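Local coordinates for organic hydroperoxide resistance protein (Elizabethkingia anophelis NUHP1, PDB 6D9N) that probably detoxifies organic hydroperoxides by reducing them through a redox-active cysteine pair, at residues P111-T114 and I115-Q119. Residues are numbered along the deposited sequence; the frame is centred on the assembly and turned at random. Where two conformers were deposited one is given.
Sequences PGVT and IEEAQ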
loop_
_atom_site.group_PDB
_atom_site.type_symbol
_atom_site.label_atom_id
_atom_site.label_comp_id
_atom_site.label_asym_id
_atom_site.label_seq_id
_atom_site.Cartn_x
_atom_site.Cartn_y
_atom_site.Cartn_z
ATOM N N PRO B 111 4.486 -22.667 10.274
ATOM C CA PRO B 111 5.096 -23.889 10.812
ATOM C C PRO B 111 4.141 -24.605 11.746
ATOM O O PRO B 111 3.351 -23.983 12.462
ATOM C CB PRO B 111 6.284 -23.362 11.630
ATOM C CG PRO B 111 6.517 -21.959 11.127
ATOM C CD PRO B 111 5.162 -21.435 10.748
ATOM N N GLY B 112 4.233 -25.939 11.760
ATOM C CA GLY B 112 3.605 -26.755 12.785
ATOM C C GLY B 112 2.165 -27.119 12.550
ATOM O O GLY B 112 1.544 -27.700 13.457
ATOM N N VAL B 113 1.614 -26.846 11.377
ATOM C CA VAL B 113 0.244 -27.217 11.066
ATOM C C VAL B 113 0.243 -28.139 9.856
ATOM O O VAL B 113 1.231 -28.244 9.124
ATOM C CB VAL B 113 -0.641 -25.983 10.805
ATOM C CG1 VAL B 113 -0.599 -25.038 11.979
ATOM C CG2 VAL B 113 -0.206 -25.233 9.516
ATOM N N THR B 114 -0.890 -28.808 9.637
ATOM C CA THR B 114 -1.038 -29.615 8.436
ATOM C C THR B 114 -1.374 -28.712 7.247
ATOM O O THR B 114 -1.765 -27.547 7.410
ATOM C CB THR B 114 -2.189 -30.612 8.592
ATOM O OG1 THR B 114 -3.423 -29.876 8.590
ATOM C CG2 THR B 114 -2.058 -31.446 9.875
ATOM N N ILE B 115 -1.235 -29.253 6.025
ATOM C CA ILE B 115 -1.529 -28.403 4.865
ATOM C C ILE B 115 -3.009 -28.040 4.805
ATOM O O ILE B 115 -3.352 -26.941 4.360
ATOM C CB ILE B 115 -0.994 -28.993 3.547
ATOM C CG1 ILE B 115 -0.694 -27.852 2.550
ATOM C CG2 ILE B 115 -1.992 -29.944 2.916
ATOM C CD1 ILE B 115 0.491 -26.951 3.004
ATOM N N GLU B 116 -3.908 -28.924 5.233
ATOM C CA GLU B 116 -5.321 -28.562 5.249
ATOM C C GLU B 116 -5.571 -27.408 6.205
ATOM O O GLU B 116 -6.311 -26.472 5.891
ATOM C CB GLU B 116 -6.174 -29.769 5.656
ATOM C CG GLU B 116 -6.214 -30.825 4.570
ATOM C CD GLU B 116 -6.843 -32.140 5.029
ATOM O OE1 GLU B 116 -7.404 -32.208 6.148
ATOM O OE2 GLU B 116 -6.763 -33.117 4.262
ATOM N N GLU B 117 -4.960 -27.438 7.380
ATOM C CA GLU B 117 -5.092 -26.323 8.312
ATOM C C GLU B 117 -4.516 -25.047 7.719
ATOM O O GLU B 117 -5.116 -23.968 7.813
ATOM C CB GLU B 117 -4.373 -26.670 9.621
ATOM C CG GLU B 117 -5.127 -27.733 10.417
ATOM C CD GLU B 117 -4.349 -28.353 11.552
ATOM O OE1 GLU B 117 -3.101 -28.284 11.584
ATOM O OE2 GLU B 117 -5.016 -28.948 12.442
ATOM N N ALA B 118 -3.334 -25.153 7.116
ATOM C CA ALA B 118 -2.700 -23.976 6.517
ATOM C C ALA B 118 -3.577 -23.354 5.444
ATOM O O ALA B 118 -3.704 -22.118 5.371
ATOM C CB ALA B 118 -1.337 -24.368 5.937
ATOM N N GLN B 119 -4.173 -24.192 4.592
ATOM C CA GLN B 119 -5.049 -23.692 3.541
ATOM C C GLN B 119 -6.276 -23.006 4.121
ATOM O O GLN B 119 -6.699 -21.944 3.636
ATOM C CB GLN B 119 -5.457 -24.845 2.625
ATOM C CG GLN B 119 -4.320 -25.269 1.731
ATOM C CD GLN B 119 -4.527 -26.631 1.097
ATOM O OE1 GLN B 119 -5.499 -27.326 1.387
ATOM N NE2 GLN B 119 -3.606 -27.016 0.221
HETATM O O HOH W 1 -1.575 -29.175 13.678
#
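The carboxylate of E117 has the T114 side chain over one face, OG1 lying 3.5 Å from CD and CG2 3.7 Å from OE1. On the other side of its plane V113 comes in beside OE1, with CB 3.5 Å from that oxygen. At OE1 itself the T114 N-H arrives on the anti side, 32° out of the carboxylate plane, in a nearly straight bond (N to OE1 3.0 Å). A water also donates to OE1 and reaches, weakly, the carbonyl of G112. With CG beside its own backbone N (chi1 -72°) and the chain extended beyond it, E117 folds back toward the residue that precedes the helix. T114 answers in kind: chi1 of 70° tucks OG1 between the backbone N and the carbonyl carbon, where it accepts the N-H of E117 at 3.1 Å from N to OG1. These reciprocal bonds make a capping box, with T114 as N-cap of helix 115-128, which follows strand 100-109 through a short loop. The first helical turn also closes through the backbone, A118 N donating to T114 O. OG1 gives the E117 amide a side-chain acceptor, while OE1 takes the N-H of the cap residue itself, and the negative carboxylate probably gains from the positive end of the helix dipole. On the inner side, V113 CG2 packs 3.9 Å from A118 CB; V113 also touches I79 and T81, while A118 rests on V145 of strand 141-146. The V113 carbonyl is bonded by N147 ND2, linking the loop to the end of the chain just beyond that strand.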